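Local atomic coordinates of NAD-dependent aldehyde dehydrogenase (PDB entry 3U4J), a protein that probably oxidises aldehydes with NAD or NADP as electron acceptor, and binds a calcium ion. Residues Gln24-Gly29 / Leu210-Gly215; Asp33-Ser38 / Ala60-Lys65; Gly53-Ala58 / Phe199-Ser204; Arg64-Ala69 / Thr191-Pro196; Ala69-Phe74 / Asp238-Met243. All blocks are in the same frame, centred on the assembly; numbering follows the deposited sequence.

Contact 1 of 5, residues Gln24-Gly29 / Leu210-Gly215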
# COMPACT_ATOMS: atom_id res chain seq x y z
N GLN A 24 -22.06 -32.25 17.17
CA GLN A 24 -20.96 -33.10 16.73
C GLN A 24 -19.79 -32.28 16.19
O GLN A 24 -19.97 -31.15 15.68
CB GLN A 24 -21.46 -34.07 15.66
CG GLN A 24 -22.37 -35.20 16.21
CD GLN A 24 -22.77 -36.15 15.10
OE1 GLN A 24 -23.47 -35.76 14.15
NE2 GLN A 24 -22.28 -37.38 15.17
N MSE A 25 -18.59 -32.86 16.28
CA MSE A 25 -17.42 -32.28 15.62
C MSE A 25 -17.63 -32.29 14.12
O MSE A 25 -18.53 -32.97 13.62
CB MSE A 25 -16.15 -33.04 16.01
CG MSE A 25 -15.84 -32.91 17.50
SE MSE A 25 -14.08 -33.72 17.87
CE MSE A 25 -14.54 -35.59 17.99
N LEU A 26 -16.85 -31.51 13.40
CA LEU A 26 -16.99 -31.52 11.96
C LEU A 26 -15.62 -31.64 11.35
O LEU A 26 -14.82 -30.74 11.46
CB LEU A 26 -17.80 -30.30 11.50
CG LEU A 26 -18.07 -29.87 10.04
CD1 LEU A 26 -17.65 -30.78 8.94
CD2 LEU A 26 -19.52 -29.36 9.89
N VAL A 27 -15.36 -32.77 10.70
CA VAL A 27 -14.05 -33.09 10.16
C VAL A 27 -14.19 -33.63 8.74
O VAL A 27 -14.93 -34.59 8.51
CB VAL A 27 -13.35 -34.13 11.08
CG1 VAL A 27 -12.02 -34.56 10.50
CG2 VAL A 27 -13.14 -33.54 12.48
N ASP A 28 -13.48 -33.02 7.81
CA ASP A 28 -13.46 -33.43 6.39
C ASP A 28 -14.88 -33.45 5.86
O ASP A 28 -15.27 -34.37 5.12
CB ASP A 28 -12.79 -34.82 6.22
CG ASP A 28 -12.31 -35.05 4.81
OD1 ASP A 28 -12.11 -34.06 4.08
OD2 ASP A 28 -12.08 -36.24 4.43
N GLY A 29 -15.67 -32.48 6.29
CA GLY A 29 -17.03 -32.31 5.80
C GLY A 29 -18.07 -33.16 6.46
O GLY A 29 -19.25 -33.05 6.09
N LEU A 210 -22.45 -24.00 8.93
CA LEU A 210 -22.82 -22.98 7.93
C LEU A 210 -21.83 -22.92 6.77
O LEU A 210 -22.24 -22.80 5.60
CB LEU A 210 -22.99 -21.60 8.56
CG LEU A 210 -24.05 -21.52 9.67
CD1 LEU A 210 -24.21 -20.08 10.16
CD2 LEU A 210 -25.37 -22.07 9.21
N ALA A 211 -20.53 -23.01 7.06
CA ALA A 211 -19.53 -23.09 5.98
C ALA A 211 -19.79 -24.30 5.07
O ALA A 211 -19.70 -24.20 3.82
CB ALA A 211 -18.06 -23.13 6.56
N ARG A 212 -20.12 -25.43 5.68
CA ARG A 212 -20.45 -26.63 4.87
C ARG A 212 -21.71 -26.35 4.04
O ARG A 212 -21.77 -26.65 2.85
CB ARG A 212 -20.69 -27.85 5.79
CG ARG A 212 -20.99 -29.13 5.03
CD ARG A 212 -21.04 -30.34 5.97
NE ARG A 212 -22.02 -30.23 7.05
CZ ARG A 212 -22.05 -31.05 8.11
NH1 ARG A 212 -21.15 -32.03 8.20
NH2 ARG A 212 -22.96 -30.89 9.06
N GLU A 213 -22.72 -25.75 4.68
CA GLU A 213 -23.99 -25.42 3.99
C GLU A 213 -23.78 -24.46 2.79
O GLU A 213 -24.45 -24.58 1.75
CB GLU A 213 -25.00 -24.86 5.01
CG GLU A 213 -26.42 -24.58 4.49
CD GLU A 213 -27.42 -24.37 5.66
OE1 GLU A 213 -27.02 -24.53 6.84
OE2 GLU A 213 -28.62 -24.05 5.41
N ALA A 214 -22.85 -23.52 2.93
CA ALA A 214 -22.51 -22.56 1.88
C ALA A 214 -21.78 -23.21 0.70
O ALA A 214 -21.68 -22.60 -0.36
CB ALA A 214 -21.64 -21.41 2.44
N GLY A 215 -21.23 -24.41 0.91
CA GLY A 215 -20.50 -25.12 -0.16
C GLY A 215 -18.99 -25.02 -0.04
O GLY A 215 -18.27 -25.28 -1.00

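Contact 2 of 5, residues Asp33-Ser38 / Ala60-Lys65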
# COMPACT_ATOMS: atom_id res chain seq x y z
N ASP A 33 -18.62 -38.03 16.02
CA ASP A 33 -18.43 -38.11 17.45
C ASP A 33 -16.94 -38.28 17.71
O ASP A 33 -16.17 -38.51 16.78
CB ASP A 33 -19.17 -39.33 18.02
CG ASP A 33 -20.67 -39.25 17.83
OD1 ASP A 33 -21.25 -38.17 18.06
OD2 ASP A 33 -21.27 -40.27 17.44
N ALA A 34 -16.53 -38.17 18.97
CA ALA A 34 -15.22 -38.68 19.35
C ALA A 34 -15.23 -40.19 19.15
O ALA A 34 -16.26 -40.85 19.35
CB ALA A 34 -14.92 -38.35 20.79
N ALA A 35 -14.08 -40.75 18.77
CA ALA A 35 -13.99 -42.22 18.61
C ALA A 35 -14.50 -42.93 19.87
O ALA A 35 -15.17 -43.99 19.77
CB ALA A 35 -12.56 -42.66 18.27
N SER A 36 -14.22 -42.35 21.03
CA SER A 36 -14.63 -42.94 22.32
C SER A 36 -16.11 -42.78 22.65
O SER A 36 -16.61 -43.42 23.59
CB SER A 36 -13.84 -42.31 23.47
OG SER A 36 -14.26 -40.97 23.60
N GLY A 37 -16.79 -41.88 21.93
CA GLY A 37 -18.17 -41.52 22.27
C GLY A 37 -18.27 -40.63 23.49
O GLY A 37 -19.38 -40.32 23.94
N SER A 38 -17.12 -40.23 24.06
CA SER A 38 -17.17 -39.40 25.29
C SER A 38 -17.64 -37.97 24.91
O SER A 38 -17.38 -37.51 23.80
CB SER A 38 -15.82 -39.40 26.02
OG SER A 38 -15.86 -38.56 27.19
N ALA A 60 -6.62 -37.03 21.56
CA ALA A 60 -5.51 -36.58 20.71
C ALA A 60 -5.64 -37.10 19.29
O ALA A 60 -5.39 -36.37 18.32
CB ALA A 60 -4.12 -36.99 21.33
N ASP A 61 -6.05 -38.36 19.14
CA ASP A 61 -6.23 -38.92 17.81
C ASP A 61 -7.38 -38.29 17.01
O ASP A 61 -7.29 -38.18 15.80
CB ASP A 61 -6.42 -40.44 17.88
CG ASP A 61 -5.12 -41.18 18.20
OD1 ASP A 61 -4.08 -40.84 17.60
OD2 ASP A 61 -5.13 -42.10 19.05
N ASP A 62 -8.47 -37.95 17.69
CA ASP A 62 -9.58 -37.24 17.02
C ASP A 62 -9.06 -35.92 16.42
O ASP A 62 -9.38 -35.59 15.28
CB ASP A 62 -10.73 -36.93 18.02
CG ASP A 62 -11.45 -38.21 18.54
OD1 ASP A 62 -11.87 -38.22 19.73
OD2 ASP A 62 -11.61 -39.20 17.78
N VAL A 63 -8.22 -35.20 17.17
CA VAL A 63 -7.68 -33.91 16.73
C VAL A 63 -6.73 -34.08 15.56
O VAL A 63 -6.79 -33.30 14.60
CB VAL A 63 -7.06 -33.09 17.90
CG1 VAL A 63 -6.49 -31.75 17.37
CG2 VAL A 63 -8.12 -32.81 18.94
N ARG A 64 -5.88 -35.11 15.58
CA ARG A 64 -4.98 -35.37 14.46
C ARG A 64 -5.73 -35.69 13.18
O ARG A 64 -5.28 -35.29 12.10
CB ARG A 64 -3.97 -36.49 14.80
CG ARG A 64 -2.92 -36.09 15.85
CD ARG A 64 -1.92 -37.26 16.14
NE ARG A 64 -1.44 -37.16 17.51
CZ ARG A 64 -1.73 -38.01 18.48
NH1 ARG A 64 -2.48 -39.08 18.25
NH2 ARG A 64 -1.25 -37.81 19.69
N LYS A 65 -6.86 -36.39 13.29
CA LYS A 65 -7.75 -36.60 12.14
C LYS A 65 -8.23 -35.29 11.49
O LYS A 65 -8.31 -35.19 10.27
CB LYS A 65 -8.99 -37.40 12.53
CG LYS A 65 -8.79 -38.94 12.48
CD LYS A 65 -10.07 -39.71 12.82
CE LYS A 65 -9.76 -41.20 13.17
NZ LYS A 65 -10.95 -41.86 13.80
O HOH W 1 -13.47 -38.44 15.63
O HOH W 2 -11.98 -40.42 21.09

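Contact 3 of 5, residues Gly53-Ala58 / Phe199-Ser204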
# COMPACT_ATOMS: atom_id res chain seq x y z
N GLY A 53 -25.98 -27.57 26.31
CA GLY A 53 -25.25 -28.13 25.20
C GLY A 53 -24.41 -29.33 25.59
O GLY A 53 -23.98 -29.45 26.73
N THR A 54 -24.18 -30.21 24.63
CA THR A 54 -23.17 -31.26 24.78
C THR A 54 -22.46 -31.53 23.47
O THR A 54 -23.06 -31.48 22.40
CB THR A 54 -23.66 -32.60 25.50
OG1 THR A 54 -23.40 -33.78 24.72
CG2 THR A 54 -25.07 -32.54 26.04
N TRP A 55 -21.16 -31.76 23.57
CA TRP A 55 -20.32 -31.96 22.41
C TRP A 55 -19.25 -32.98 22.76
O TRP A 55 -19.02 -33.24 23.95
CB TRP A 55 -19.66 -30.63 21.96
CG TRP A 55 -19.38 -29.70 23.08
CD1 TRP A 55 -18.35 -29.77 23.96
CD2 TRP A 55 -20.18 -28.60 23.49
NE1 TRP A 55 -18.44 -28.78 24.88
CE2 TRP A 55 -19.56 -28.03 24.61
CE3 TRP A 55 -21.37 -28.03 23.00
CZ2 TRP A 55 -20.07 -26.92 25.27
CZ3 TRP A 55 -21.88 -26.90 23.65
CH2 TRP A 55 -21.23 -26.36 24.77
N PRO A 56 -18.55 -33.51 21.75
CA PRO A 56 -17.59 -34.56 22.03
C PRO A 56 -16.43 -34.09 22.89
O PRO A 56 -16.08 -32.88 22.90
CB PRO A 56 -17.08 -34.97 20.64
CG PRO A 56 -18.22 -34.66 19.73
CD PRO A 56 -18.75 -33.34 20.30
N GLU A 57 -15.86 -35.05 23.61
CA GLU A 57 -14.61 -34.83 24.30
C GLU A 57 -13.56 -35.45 23.41
O GLU A 57 -13.40 -36.68 23.43
CB GLU A 57 -14.64 -35.50 25.68
CG GLU A 57 -13.30 -35.42 26.40
CD GLU A 57 -13.26 -36.22 27.73
OE1 GLU A 57 -14.28 -36.83 28.15
OE2 GLU A 57 -12.17 -36.23 28.34
N ALA A 58 -12.86 -34.64 22.62
CA ALA A 58 -11.93 -35.21 21.64
C ALA A 58 -10.70 -35.81 22.32
O ALA A 58 -10.20 -35.27 23.31
CB ALA A 58 -11.49 -34.16 20.59
N PHE A 199 -16.45 -24.89 27.42
CA PHE A 199 -17.72 -24.30 27.87
C PHE A 199 -18.68 -23.82 26.77
O PHE A 199 -19.86 -23.63 27.05
CB PHE A 199 -17.49 -23.08 28.79
CG PHE A 199 -16.67 -23.39 30.02
CD1 PHE A 199 -17.04 -24.43 30.88
CD2 PHE A 199 -15.54 -22.66 30.31
CE1 PHE A 199 -16.29 -24.72 32.03
CE2 PHE A 199 -14.77 -22.94 31.45
CZ PHE A 199 -15.15 -23.97 32.31
N THR A 200 -18.18 -23.57 25.57
CA THR A 200 -18.93 -22.73 24.61
C THR A 200 -18.68 -23.17 23.17
O THR A 200 -18.17 -22.41 22.35
CB THR A 200 -18.59 -21.24 24.74
OG1 THR A 200 -17.17 -21.07 24.67
CG2 THR A 200 -19.07 -20.66 26.09
N SER A 201 -19.03 -24.40 22.86
CA SER A 201 -18.70 -24.92 21.55
C SER A 201 -19.83 -24.83 20.53
O SER A 201 -19.60 -25.03 19.36
CB SER A 201 -18.20 -26.36 21.68
OG SER A 201 -16.99 -26.38 22.41
N GLY A 202 -21.03 -24.50 20.98
CA GLY A 202 -22.22 -24.60 20.13
C GLY A 202 -22.18 -23.67 18.94
O GLY A 202 -22.38 -24.11 17.80
N THR A 203 -21.93 -22.38 19.16
CA THR A 203 -21.92 -21.48 17.97
C THR A 203 -20.77 -21.77 16.99
O THR A 203 -20.92 -21.55 15.79
CB THR A 203 -22.00 -19.97 18.31
OG1 THR A 203 -20.87 -19.60 19.08
CG2 THR A 203 -23.26 -19.66 19.05
N SER A 204 -19.64 -22.30 17.49
CA SER A 204 -18.50 -22.60 16.62
C SER A 204 -18.72 -23.82 15.72
O SER A 204 -18.25 -23.86 14.60
CB SER A 204 -17.22 -22.78 17.45
OG SER A 204 -16.95 -21.54 18.12

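Contact 4 of 5, residues Arg64-Ala69 / Thr191-Pro196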
# COMPACT_ATOMS: atom_id res chain seq x y z
N ARG A 64 -5.88 -35.11 15.58
CA ARG A 64 -4.98 -35.37 14.46
C ARG A 64 -5.73 -35.69 13.18
O ARG A 64 -5.28 -35.29 12.10
CB ARG A 64 -3.97 -36.49 14.80
CG ARG A 64 -2.92 -36.09 15.85
CD ARG A 64 -1.92 -37.26 16.14
NE ARG A 64 -1.44 -37.16 17.51
CZ ARG A 64 -1.73 -38.01 18.48
NH1 ARG A 64 -2.48 -39.08 18.25
NH2 ARG A 64 -1.25 -37.81 19.69
N LYS A 65 -6.86 -36.39 13.29
CA LYS A 65 -7.75 -36.60 12.14
C LYS A 65 -8.23 -35.29 11.49
O LYS A 65 -8.31 -35.19 10.27
CB LYS A 65 -8.99 -37.40 12.53
CG LYS A 65 -8.79 -38.94 12.48
CD LYS A 65 -10.07 -39.71 12.82
CE LYS A 65 -9.76 -41.20 13.17
NZ LYS A 65 -10.95 -41.86 13.80
N ALA A 66 -8.62 -34.32 12.31
CA ALA A 66 -9.02 -32.99 11.82
C ALA A 66 -7.86 -32.28 11.11
O ALA A 66 -8.03 -31.72 10.02
CB ALA A 66 -9.52 -32.16 12.97
N VAL A 67 -6.69 -32.31 11.75
CA VAL A 67 -5.45 -31.82 11.16
C VAL A 67 -5.17 -32.50 9.83
O VAL A 67 -4.81 -31.83 8.84
CB VAL A 67 -4.23 -32.00 12.14
CG1 VAL A 67 -2.89 -31.61 11.46
CG2 VAL A 67 -4.43 -31.17 13.42
N ALA A 68 -5.34 -33.83 9.77
CA ALA A 68 -5.09 -34.52 8.51
C ALA A 68 -6.10 -34.08 7.43
O ALA A 68 -5.75 -34.04 6.28
CB ALA A 68 -5.14 -36.09 8.69
N ALA A 69 -7.33 -33.75 7.81
CA ALA A 69 -8.34 -33.29 6.82
C ALA A 69 -7.97 -31.90 6.28
O ALA A 69 -8.07 -31.65 5.09
CB ALA A 69 -9.72 -33.27 7.42
N THR A 191 -6.40 -23.62 5.31
CA THR A 191 -7.45 -24.49 5.84
C THR A 191 -7.24 -24.47 7.34
O THR A 191 -6.13 -24.17 7.80
CB THR A 191 -7.32 -25.93 5.30
OG1 THR A 191 -6.02 -26.45 5.63
CG2 THR A 191 -7.48 -25.93 3.81
N VAL A 192 -8.29 -24.77 8.10
CA VAL A 192 -8.22 -24.56 9.54
C VAL A 192 -8.81 -25.69 10.37
O VAL A 192 -9.70 -26.42 9.92
CB VAL A 192 -8.93 -23.23 9.96
CG1 VAL A 192 -8.38 -22.05 9.18
CG2 VAL A 192 -10.45 -23.33 9.85
N VAL A 193 -8.30 -25.82 11.59
CA VAL A 193 -8.96 -26.60 12.61
C VAL A 193 -9.26 -25.65 13.76
O VAL A 193 -8.35 -25.06 14.35
CB VAL A 193 -8.08 -27.81 13.11
CG1 VAL A 193 -8.79 -28.57 14.21
CG2 VAL A 193 -7.76 -28.76 11.93
N LEU A 194 -10.55 -25.52 14.04
CA LEU A 194 -11.06 -24.60 15.05
C LEU A 194 -11.32 -25.39 16.32
O LEU A 194 -12.05 -26.38 16.28
CB LEU A 194 -12.38 -23.95 14.59
CG LEU A 194 -13.12 -22.98 15.54
CD1 LEU A 194 -12.21 -21.83 15.92
CD2 LEU A 194 -14.41 -22.44 14.95
N LYS A 195 -10.73 -24.93 17.43
CA LYS A 195 -10.95 -25.51 18.75
C LYS A 195 -11.57 -24.48 19.72
O LYS A 195 -10.84 -23.63 20.25
CB LYS A 195 -9.62 -26.02 19.30
CG LYS A 195 -9.79 -27.09 20.37
CD LYS A 195 -9.90 -26.52 21.70
CE LYS A 195 -10.61 -27.51 22.62
NZ LYS A 195 -11.01 -26.74 23.81
N PRO A 196 -12.89 -24.51 19.91
CA PRO A 196 -13.46 -23.53 20.85
C PRO A 196 -13.38 -24.04 22.29
O PRO A 196 -13.00 -25.21 22.53
CB PRO A 196 -14.90 -23.40 20.40
CG PRO A 196 -15.21 -24.77 19.79
CD PRO A 196 -13.94 -25.31 19.24

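Contact 5 of 5, residues Ala69-Phe74 / Asp238-Met243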
# COMPACT_ATOMS: atom_id res chain seq x y z
N ALA A 69 -7.33 -33.75 7.81
CA ALA A 69 -8.34 -33.29 6.82
C ALA A 69 -7.97 -31.90 6.28
O ALA A 69 -8.07 -31.65 5.09
CB ALA A 69 -9.72 -33.27 7.42
N ALA A 70 -7.51 -31.02 7.16
CA ALA A 70 -7.04 -29.68 6.75
C ALA A 70 -5.82 -29.80 5.87
O ALA A 70 -5.68 -29.07 4.91
CB ALA A 70 -6.73 -28.82 7.97
N ARG A 71 -4.91 -30.69 6.25
CA ARG A 71 -3.72 -30.99 5.45
C ARG A 71 -4.07 -31.42 4.01
O ARG A 71 -3.53 -30.90 3.02
CB ARG A 71 -2.87 -32.04 6.16
CG ARG A 71 -1.42 -32.16 5.67
CD ARG A 71 -0.54 -30.99 6.14
NE ARG A 71 -0.36 -30.04 5.06
CZ ARG A 71 0.19 -28.83 5.17
NH1 ARG A 71 0.63 -28.39 6.34
NH2 ARG A 71 0.28 -28.07 4.10
N LYS A 72 -4.99 -32.38 3.91
CA LYS A 72 -5.45 -32.87 2.61
C LYS A 72 -6.15 -31.75 1.86
O LYS A 72 -5.87 -31.52 0.68
CB LYS A 72 -6.38 -34.08 2.80
CG LYS A 72 -6.89 -34.68 1.47
CD LYS A 72 -7.72 -35.99 1.66
CE LYS A 72 -8.83 -35.84 2.73
NZ LYS A 72 -9.98 -36.80 2.55
N ALA A 73 -7.02 -31.00 2.55
CA ALA A 73 -7.73 -29.88 1.90
C ALA A 73 -6.77 -28.86 1.30
O ALA A 73 -7.01 -28.37 0.21
CB ALA A 73 -8.71 -29.19 2.87
N PHE A 74 -5.69 -28.55 2.01
CA PHE A 74 -4.70 -27.61 1.54
C PHE A 74 -3.77 -28.15 0.44
O PHE A 74 -3.50 -27.47 -0.57
CB PHE A 74 -3.83 -27.11 2.68
CG PHE A 74 -2.97 -25.95 2.29
CD1 PHE A 74 -1.65 -26.14 1.92
CD2 PHE A 74 -3.52 -24.67 2.22
CE1 PHE A 74 -0.86 -25.05 1.52
CE2 PHE A 74 -2.75 -23.59 1.82
CZ PHE A 74 -1.41 -23.78 1.46
N ASP A 238 1.84 -30.78 16.37
CA ASP A 238 1.69 -31.63 15.18
C ASP A 238 2.49 -31.07 13.99
O ASP A 238 2.35 -29.90 13.65
CB ASP A 238 0.21 -31.80 14.81
CG ASP A 238 -0.02 -32.90 13.79
OD1 ASP A 238 -0.67 -33.88 14.15
OD2 ASP A 238 0.45 -32.81 12.64
N PRO A 239 3.32 -31.90 13.33
CA PRO A 239 4.11 -31.45 12.17
C PRO A 239 3.29 -30.97 10.96
O PRO A 239 3.83 -30.26 10.11
CB PRO A 239 4.89 -32.71 11.75
CG PRO A 239 4.93 -33.55 12.97
CD PRO A 239 3.66 -33.28 13.73
N ASN A 240 2.03 -31.37 10.87
CA ASN A 240 1.21 -30.97 9.75
C ASN A 240 0.42 -29.66 10.01
O ASN A 240 -0.35 -29.22 9.18
CB ASN A 240 0.22 -32.08 9.36
CG ASN A 240 0.87 -33.26 8.68
OD1 ASN A 240 1.81 -33.12 7.90
ND2 ASN A 240 0.35 -34.44 8.96
N VAL A 241 0.61 -29.06 11.19
CA VAL A 241 0.09 -27.72 11.47
C VAL A 241 1.18 -26.68 11.17
O VAL A 241 2.35 -26.86 11.55
CB VAL A 241 -0.38 -27.60 12.93
CG1 VAL A 241 -0.86 -26.16 13.21
CG2 VAL A 241 -1.50 -28.62 13.20
N ASP A 242 0.81 -25.62 10.44
CA ASP A 242 1.76 -24.57 10.03
C ASP A 242 1.77 -23.36 10.96
O ASP A 242 2.74 -22.64 11.05
CB ASP A 242 1.47 -24.15 8.58
CG ASP A 242 1.60 -25.34 7.61
OD1 ASP A 242 0.61 -25.69 6.92
OD2 ASP A 242 2.70 -25.95 7.61
N MSE A 243 0.68 -23.19 11.70
CA MSE A 243 0.49 -22.03 12.54
C MSE A 243 -0.55 -22.31 13.60
O MSE A 243 -1.54 -22.98 13.33
CB MSE A 243 -0.01 -20.86 11.68
CG MSE A 243 -0.26 -19.61 12.49
SE MSE A 243 -0.56 -18.09 11.26
CE MSE A 243 -0.90 -16.76 12.70

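Contact 1 of 5, residues Gln24-Gly29 / Leu210-Gly215
Leu26 and Arg212 meet at an oblique angle, the leucine laying a methyl group over one face of the guanidinium. CD2 of Leu26 sits above the centre of that flat group, with its closest approach, 3.5 Å, to CZ of Arg212; the second branch of the same side chain is a little farther, with Leu26 CD1 3.8 Å from Arg212 NH1. With CG anti to the backbone N (chi1 -178°), Arg212 runs out extended from the helix and bends at chi3, bringing its head group across Leu26. At the edge of the guanidinium the approach is polar. Arg212 NH1 donates to Gly29 O at 3.0 Å, with an N-H...O angle of 161°. The oxygen lies close to the guanidinium plane, whereas NH1 stands well above the carbonyl plane and so does not follow a lone-pair direction. Aliphatic Arg212 CD also rests 3.3 Å from Gly29 O.

The contact joins the last turn of helix 202-214, which ends at Gly215 in a Schellman motif, to the tight turn between strands 25-27 and 30-32. Across that hairpin, Ser31 OG accepts a further hydrogen bond from Arg212 NH2. The arginine therefore holds the hairpin at two points, a backbone carbonyl and a hydroxyl, while the methyl group over its face probably limits tilting of the guanidinium. Neither of these two partners is a carboxylate, so the link is made by directed hydrogen bonds and apolar cover, without charge pairing between the two segments.

Contact 2 of 5, residues Asp33-Ser38 / Ala60-Lys65
The carboxylate of Asp62 is the flat group that meets the backbone around Ala34 and Ala35, and its two oxygens take all the polar contacts across the segments. Ala35 N donates to Asp62 OD2 on the syn side at 3.1 Å; the bond is nearly straight (166°), and the nitrogen stands 24° out of the carboxylate plane. The same N-H makes only a weak, longer bond to Asp62 OD1. The methyl of Ala34 packs closely beside that oxygen, Ala34 CB lying 3.2 Å from Asp62 OD1, while Ala35 CB touches OD2.

Two waters add to these bonds. Water 1 donates to Asp62 OD2 and to Asp33 O, both at 2.9 Å. Water 2 donates to Asp62 OD1 at 2.6 Å and accepts from Ser36 N. With CG anti to its carbonyl carbon (chi1 -66°), Asp62 projects from the first turn of helix 60-75 to the type I beta turn Ala34-Gly37; overlapping it, Ser36 OG accepts from Ser38 N in an ST turn. Asp62 OD1 also accepts from Ser59 N, just ahead of the helix.

One buried carboxylate thus collects two backbone N-H groups, those of Ala35 and Ser59, together with two waters. Such a set of donors, close to a helix N terminus, would be expected to stabilise the ionised form of Asp62 and to fix the turn against the helix.

Contact 3 of 5, residues Gly53-Ala58 / Phe199-Ser204
Ser201 CB sits over the face of the Trp55 indole in a CH-pi contact, 3.6 Å from the centroid of the five-membered ring and 17° off its normal. The six-membered ring reaches on along the backbone: Trp55 CH2 comes to 3.5 Å from Ser201 N, Trp55 CZ2 to 3.7 Å from Phe199 C, and Trp55 CZ3 to 3.7 Å from Gly202 N. A torsion that sets CG between the backbone N and the carbonyl carbon (chi1 32°) swings the indole toward 199-204.

Polar partners just outside fix both groups. Trp55 NE1 donates to Glu198 O, and Ser201 OG is hydrogen-bonded to Ser197 O; Gly202 N, near Trp55 CZ3, is hydrogen-bonded to Glu112 OE1. Replacing Trp55 by an alanine would probably uncover Ser201 CB and the Phe199-Gly202 backbone, and leave Glu198 O without its indole donor.

Trp55 belongs to strand 51-56, whose hairpin partner 39-43 supplies Arg42 against the indole. From helix 102-113, Glu112 also packs on Trp55, so the indole leads from the hairpin to helix 102-113 and the beginning of helix 202-214.

Contact 4 of 5, residues Arg64-Ala69 / Thr191-Pro196
Helix 60-75 packs here on strand 191-195, a parallel member of the mixed sheet in the Rossmann-type domain that binds the dinucleotide in aldehyde dehydrogenases. Val193 carries the contact from the strand. Its side chain points to the helix and straddles Ala66: Val193 CG1 lies 3.9 Å from Ala66 CB, whereas Val193 CG2 reaches past the methyl to the backbone, 3.5 Å from Ala66 O. The same CG2 comes to 3.7 Å from Val67 N and, more loosely, to 4.4 Å from Val67 CG2. The first torsion explains this division of work, since CG1 is anti to the backbone N (chi1 178°) and CG2 is anti to the carbonyl carbon, so that both methyls face the helix from one CB.

The small Ala66 is consistent with the close approach of the backbones, 6.4 Å between Ala66 CA and Val193 CA. One turn on, Ala70 also touches Val193, and helix 231-237 adds Leu235 against Val67. The strand itself is held in the sheet by backbone bonds of Val193 to Val165 and of Val192 to Asn222.

No hydrogen bond joins the two segments. Their union is apolar and buried, and rests on the fit of a branched side chain to a helix surface of Ala66, Val67 and backbone; it thus depends on shape and exclusion of water, with little directional constraint.

Contact 5 of 5, residues Ala69-Phe74 / Asp238-Met243
Arg71 of helix 60-75 reaches the type I beta turn Asp238-Val241, in the loop that leads from helix 231-237 into strand 243-247. The charged interaction is a salt bridge: Arg71 NH1 donates to Asp242 OD1 at 2.8 Å, with an N-H...O angle of 141°. It meets the syn side of that oxygen. The guanidinium and carboxylate planes stand 79° apart, so the two groups share one N-O link and not a flat, two-pronged pairing. Asp242 OD1 has a second partner in Val164 N, on strand 153-168.

The same nitrogen also donates to a neutral acceptor: Arg71 NH1 to Asn240 O, 3.1 Å, with NH1 above the carbonyl plane. Elsewhere on the head group, Arg71 NE forms a salt bridge with Asp75, one turn along the helix. Bends at chi2 and chi3 fold the arginine into this position.

Van der Waals packing comes from its aliphatic part: Arg71 CD rests 3.5 Å from Asn240 CB. Arg450 of a second subunit also packs on Arg71. A methionine in place of Arg71 would probably leave Asp242 without its charged mate across the contact and Asn240 O without this donor.

Within the turn itself, an Asx turn holds Asn240 against Asp238. There the anti lone pair of Asp238 OD2 receives the backbone N-H of Asn240, with 2.8 Å between Asn240 N and Asp238 OD2.

How the contacts relate
From the N terminus, the hairpin turn at 24-29 opens the loop that contact 1 closes at the end of helix 202-214. Contact 2 closes a short loop, from 33-38 to the start of helix 60-75, nested within it. Contact 3, from strand 51-56 to 199-204, also lies inside contact 1 and crosses contact 2. Contact 4 nests inside contact 3, tying the helix to strand 191-195; contact 5 crosses contacts 1, 3 and 4 to reach 238-243. Contacts 2, 4 and 5 follow one another along helix 60-75, so the helix ties the loop between the N-terminal hairpins to strand 191-195 and to the loop before strand 243-247. A salt bridge from Asp28 to Lys72 connects contacts 1 and 5.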